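Local atomic coordinates of aryl acylamidase (PDB entry 4YJ6), a protein that is an amidase signature enzyme that probably hydrolyses the amide bond of aryl acylamides. Residues Q264-K269 with R295-L300; M458-D463 with I471-A476. All coordinates share one frame; numbering follows the deposited sequence.

Contact 1: residues Q264-K269 with R295-L300; sequences QGVRGK and RVFTEL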
loop_
_atom_site.group_PDB
_atom_site.type_symbol
_atom_site.label_atom_id
_atom_site.label_comp_id
_atom_site.label_asym_id
_atom_site.label_seq_id
_atom_site.Cartn_x
_atom_site.Cartn_y
_atom_site.Cartn_z
ATOM N N GLN A 264 7.348 -4.767 22.507
ATOM C CA GLN A 264 6.993 -3.777 23.498
ATOM C C GLN A 264 5.644 -4.048 24.184
ATOM O O GLN A 264 5.465 -3.705 25.350
ATOM C CB GLN A 264 6.921 -2.447 22.792
ATOM C CG GLN A 264 6.745 -1.300 23.681
ATOM C CD GLN A 264 7.121 -0.037 22.954
ATOM O OE1 GLN A 264 6.310 0.878 22.847
ATOM N NE2 GLN A 264 8.362 0.018 22.417
ATOM N N GLY A 265 4.692 -4.615 23.447
ATOM C CA GLY A 265 3.348 -4.842 23.976
ATOM C C GLY A 265 2.525 -3.553 24.040
ATOM O O GLY A 265 2.955 -2.495 23.564
ATOM N N VAL A 266 1.320 -3.629 24.619
ATOM C CA VAL A 266 0.419 -2.469 24.652
ATOM C C VAL A 266 -0.163 -2.291 26.066
ATOM O O VAL A 266 -1.165 -1.613 26.249
ATOM C CB VAL A 266 -0.761 -2.629 23.664
ATOM C CG1 VAL A 266 -0.230 -2.685 22.205
ATOM C CG2 VAL A 266 -1.533 -3.897 23.973
ATOM N N ARG A 267 0.487 -2.882 27.056
ATOM C CA ARG A 267 -0.032 -2.804 28.420
ATOM C C ARG A 267 -0.133 -1.347 28.849
ATOM O O ARG A 267 0.846 -0.593 28.734
ATOM C CB ARG A 267 0.917 -3.511 29.380
ATOM C CG ARG A 267 0.636 -4.953 29.564
ATOM C CD ARG A 267 0.632 -5.313 31.083
ATOM N NE ARG A 267 -0.672 -5.825 31.487
ATOM C CZ ARG A 267 -1.170 -6.988 31.078
ATOM N NH1 ARG A 267 -0.466 -7.765 30.259
ATOM N NH2 ARG A 267 -2.375 -7.374 31.490
ATOM N N GLY A 268 -1.313 -0.970 29.346
ATOM C CA GLY A 268 -1.542 0.369 29.853
ATOM C C GLY A 268 -1.939 1.382 28.794
ATOM O O GLY A 268 -2.290 2.521 29.114
ATOM N N LYS A 269 -1.881 1.001 27.522
ATOM C CA LYS A 269 -2.243 1.956 26.479
ATOM C C LYS A 269 -3.726 2.237 26.478
ATOM O O LYS A 269 -4.519 1.366 26.814
ATOM C CB LYS A 269 -1.820 1.425 25.105
ATOM C CG LYS A 269 -0.291 1.317 24.961
ATOM C CD LYS A 269 0.406 2.686 25.116
ATOM C CE LYS A 269 1.903 2.565 24.757
ATOM N NZ LYS A 269 2.609 3.820 25.081
ATOM N N ARG A 295 -11.154 -6.337 21.077
ATOM C CA ARG A 295 -11.137 -6.938 22.400
ATOM C C ARG A 295 -9.879 -7.736 22.635
ATOM O O ARG A 295 -9.527 -8.015 23.780
ATOM C CB ARG A 295 -12.382 -7.793 22.604
ATOM C CG ARG A 295 -13.598 -6.883 22.892
ATOM C CD ARG A 295 -14.880 -7.607 22.779
ATOM N NE ARG A 295 -15.947 -6.842 23.429
ATOM C CZ ARG A 295 -16.709 -5.932 22.833
ATOM N NH1 ARG A 295 -16.541 -5.634 21.544
ATOM N NH2 ARG A 295 -17.675 -5.329 23.552
ATOM N N VAL A 296 -9.168 -8.068 21.560
ATOM C CA VAL A 296 -7.880 -8.741 21.731
ATOM C C VAL A 296 -6.975 -7.856 22.571
ATOM O O VAL A 296 -6.230 -8.338 23.426
ATOM C CB VAL A 296 -7.243 -9.086 20.375
ATOM C CG1 VAL A 296 -5.770 -9.609 20.560
ATOM C CG2 VAL A 296 -8.119 -10.110 19.630
ATOM N N PHE A 297 -7.063 -6.543 22.362
ATOM C CA PHE A 297 -6.186 -5.632 23.081
ATOM C C PHE A 297 -6.535 -5.514 24.568
ATOM O O PHE A 297 -5.651 -5.311 25.386
ATOM C CB PHE A 297 -6.235 -4.260 22.442
ATOM C CG PHE A 297 -5.586 -4.231 21.083
ATOM C CD1 PHE A 297 -4.217 -4.355 20.959
ATOM C CD2 PHE A 297 -6.344 -4.095 19.936
ATOM C CE1 PHE A 297 -3.609 -4.338 19.674
ATOM C CE2 PHE A 297 -5.731 -4.077 18.665
ATOM C CZ PHE A 297 -4.372 -4.194 18.554
ATOM N N THR A 298 -7.812 -5.666 24.899
ATOM C CA THR A 298 -8.198 -5.559 26.306
ATOM C C THR A 298 -7.588 -6.735 27.077
ATOM O O THR A 298 -7.249 -6.595 28.243
ATOM C CB THR A 298 -9.725 -5.555 26.509
ATOM O OG1 THR A 298 -10.239 -6.846 26.188
ATOM C CG2 THR A 298 -10.408 -4.519 25.675
ATOM N N GLU A 299 -7.434 -7.887 26.432
ATOM C CA GLU A 299 -6.794 -9.037 27.091
ATOM C C GLU A 299 -5.302 -8.871 27.264
ATOM O O GLU A 299 -4.688 -9.554 28.091
ATOM C CB GLU A 299 -7.056 -10.314 26.306
ATOM C CG GLU A 299 -8.482 -10.731 26.340
ATOM C CD GLU A 299 -8.996 -10.873 27.765
ATOM O OE1 GLU A 299 -8.333 -11.592 28.555
ATOM O OE2 GLU A 299 -10.048 -10.253 28.098
ATOM N N LEU A 300 -4.697 -7.991 26.465
ATOM C CA LEU A 300 -3.287 -7.708 26.599
ATOM C C LEU A 300 -2.965 -6.557 27.551
ATOM O O LEU A 300 -1.830 -6.093 27.611
ATOM C CB LEU A 300 -2.696 -7.420 25.216
ATOM C CG LEU A 300 -2.885 -8.562 24.226
ATOM C CD1 LEU A 300 -2.428 -8.096 22.861
ATOM C CD2 LEU A 300 -2.094 -9.820 24.638
HETATM O O HOH W 1 0.840 -6.166 25.610
#

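Contact 2: residues M458-D463 with I471-A476; sequences MLIIGD and IAASAA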
loop_
_atom_site.group_PDB
_atom_site.type_symbol
_atom_site.label_atom_id
_atom_site.label_comp_id
_atom_site.label_asym_id
_atom_site.label_seq_id
_atom_site.Cartn_x
_atom_site.Cartn_y
_atom_site.Cartn_z
HETATM N N MSE A 458 -8.201 -4.648 9.980
HETATM C CA MSE A 458 -8.392 -3.588 10.963
HETATM C C MSE A 458 -7.255 -2.577 10.868
HETATM O O MSE A 458 -6.098 -2.961 10.733
HETATM C CB MSE A 458 -8.383 -4.181 12.361
HETATM C CG MSE A 458 -8.222 -3.108 13.391
HETATM SE SE MSE A 458 -8.540 -3.964 15.121
HETATM C CE MSE A 458 -6.875 -4.864 15.278
ATOM N N LEU A 459 -7.591 -1.286 10.889
ATOM C CA LEU A 459 -6.557 -0.248 10.807
ATOM C C LEU A 459 -6.172 0.171 12.210
ATOM O O LEU A 459 -7.031 0.439 13.050
ATOM C CB LEU A 459 -7.110 0.969 10.063
ATOM C CG LEU A 459 -6.007 1.965 9.642
ATOM C CD1 LEU A 459 -5.132 1.288 8.558
ATOM C CD2 LEU A 459 -6.631 3.246 9.082
ATOM N N ILE A 460 -4.871 0.186 12.472
ATOM C CA ILE A 460 -4.336 0.730 13.699
ATOM C C ILE A 460 -3.688 2.065 13.369
ATOM O O ILE A 460 -2.761 2.112 12.549
ATOM C CB ILE A 460 -3.255 -0.226 14.254
ATOM C CG1 ILE A 460 -3.861 -1.619 14.511
ATOM C CG2 ILE A 460 -2.551 0.369 15.516
ATOM C CD1 ILE A 460 -2.847 -2.659 15.063
ATOM N N ILE A 461 -4.171 3.141 13.985
ATOM C CA ILE A 461 -3.632 4.473 13.709
ATOM C C ILE A 461 -2.881 4.994 14.935
ATOM O O ILE A 461 -3.401 4.902 16.073
ATOM C CB ILE A 461 -4.790 5.464 13.370
ATOM C CG1 ILE A 461 -5.688 4.907 12.246
ATOM C CG2 ILE A 461 -4.204 6.858 12.994
ATOM C CD1 ILE A 461 -6.921 5.854 11.885
ATOM N N GLY A 462 -1.675 5.549 14.729
ATOM C CA GLY A 462 -0.967 6.199 15.819
ATOM C C GLY A 462 -1.004 7.701 15.713
ATOM O O GLY A 462 -1.436 8.262 14.700
ATOM N N ASP A 463 -0.539 8.353 16.779
ATOM C CA ASP A 463 -0.381 9.811 16.795
ATOM C C ASP A 463 0.639 10.175 15.721
ATOM O O ASP A 463 1.381 9.315 15.229
ATOM C CB ASP A 463 0.156 10.219 18.172
ATOM C CG ASP A 463 0.081 11.701 18.449
ATOM O OD1 ASP A 463 -0.536 12.476 17.693
ATOM O OD2 ASP A 463 0.636 12.086 19.505
ATOM N N ILE A 471 3.716 -0.191 15.157
ATOM C CA ILE A 471 4.419 -1.480 15.082
ATOM C C ILE A 471 4.127 -2.284 16.374
ATOM O O ILE A 471 3.818 -3.459 16.311
ATOM C CB ILE A 471 5.940 -1.302 14.933
ATOM C CG1 ILE A 471 6.302 -0.709 13.552
ATOM C CG2 ILE A 471 6.660 -2.619 15.135
ATOM C CD1 ILE A 471 6.050 -1.661 12.361
ATOM N N ALA A 472 4.249 -1.646 17.535
ATOM C CA ALA A 472 4.096 -2.377 18.812
ATOM C C ALA A 472 2.695 -2.997 18.899
ATOM O O ALA A 472 2.522 -4.197 19.231
ATOM C CB ALA A 472 4.319 -1.450 19.984
ATOM N N ALA A 473 1.680 -2.198 18.611
ATOM C CA ALA A 473 0.305 -2.723 18.667
ATOM C C ALA A 473 0.070 -3.829 17.616
ATOM O O ALA A 473 -0.657 -4.812 17.866
ATOM C CB ALA A 473 -0.681 -1.577 18.457
ATOM N N SER A 474 0.638 -3.645 16.422
ATOM C CA SER A 474 0.473 -4.609 15.353
ATOM C C SER A 474 1.086 -5.941 15.767
ATOM O O SER A 474 0.489 -6.991 15.537
ATOM C CB SER A 474 1.176 -4.108 14.061
ATOM O OG SER A 474 0.565 -2.908 13.596
ATOM N N ALA A 475 2.304 -5.903 16.313
ATOM C CA ALA A 475 2.984 -7.154 16.671
ATOM C C ALA A 475 2.256 -7.821 17.841
ATOM O O ALA A 475 2.201 -9.032 17.912
ATOM C CB ALA A 475 4.453 -6.916 17.032
ATOM N N ALA A 476 1.754 -7.018 18.764
ATOM C CA ALA A 476 1.005 -7.572 19.901
ATOM C C ALA A 476 -0.249 -8.296 19.399
ATOM O O ALA A 476 -0.594 -9.422 19.851
ATOM C CB ALA A 476 0.663 -6.455 20.863
#

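Contact 1: residues Q264-K269 with R295-L300
The guanidinium of Arg-267 lies with one face over the backbone carbonyl of Leu-300. Leu-300 O sits 3.4 Å above the plane of the Arg-267 guanidinium, offset toward its rim. NH1 comes close to this oxygen, but the angle is poor and no hydrogen bond forms. The chain of Arg-267 is bent at chi2 (-132°) and chi3 (119°), which folds it back over the carbonyl. Its CG is also near, 3.3 Å from Leu-300 O. The other flat group is the ring of Phe-297. Val-266 meets it at the edge, near the ring plane, with CG2 4.1 Å from Phe-297 CD1. The same methyl packs on Leu-300, with Val-266 CG2 3.9 Å from Leu-300 CB. One branch of the valine thus touches two residues about a helical turn apart. A water adds a polar bridge. It accepts from Val-266 N at 2.8 Å and donates a weak bond to Leu-300 O. Val-266 is buried, whereas Arg-267 is exposed. Residues 266-269 form a type II beta turn, closed by Lys-269 N to Val-266 O, with Gly-268 at its third position. Backbone hydrogen bonds pair Gly-268 with Gly-301 and Lys-269 with His-303. The contact therefore joins the loops that lead into the two parallel strands, 270-273 and 303-306, of a beta-alpha-beta unit whose helix is 284-299.

Contact 2: residues M458-D463 with I471-A476
Apolar packing carries this contact, and Ile-460 supplies the whole strand side of it. Its CG2 methyl meets the methyl of Ala-473, with Ile-460 CG2 4.0 Å from Ala-473 CB. Its other arm reaches the next residue of the helix. Ile-460 CD1 stands 3.9 Å from Ser-474 CA and also lies 4.2 Å from Ala-473 CB. The side chain is extended at chi2 (180°), which carries CD1 out to the helix backbone. The backbones come nearest at Ile-460 and Ser-474, whose CA atoms are 7.4 Å apart.

The second kind of contact is between a methyl and a hydroxyl. Ile-460 CD1 is 3.7 Å from Ser-474 OG, a van der Waals contact. The polar needs of this buried hydroxyl are met elsewhere. With chi1 at -63°, OG lies anti to the carbonyl carbon of Ser-474, beside the backbone N, and is hydrogen-bonded to Val-470 O, one turn back in the same helix. Tyr-198 OH is a second hydrogen-bond partner. These bonds hold the hydroxyl while the methyl rests against it.

All three touching residues are buried. Strand 454-462 lies between antiparallel strands 443-451 and 394-398 in the large mixed sheet. Val-446 and Leu-396, from those two neighbours, also touch Ile-460. Helix 467-480 follows the strand and packs back on the sheet, and Phe-297 of helix 284-299 touches Ile-460 as well.

Contacts 1 and 2 form one continuous patch of packing, with centres about 11 Å apart. They follow one another along the chain, contact 1 first. Val-266 and Ala-473 join them directly, with Val-266 CG1 3.6 Å from Ala-473 CA. The Phe-297 ring touches both segments of contact 2. Phe-297 CE1 lies 3.5 Å from Ala-473 O, and Phe-297 CE2 lies 3.7 Å from CE of selenomethionine Met-458. Leu-300 CD1 also packs near Ala-476 O, at 3.8 Å. Helices 284-299 and 467-480 thus meet beside strand 454-462. The centre of contact 1 lies about 26 Å from the centre of the chain, that of contact 2 about 16 Å.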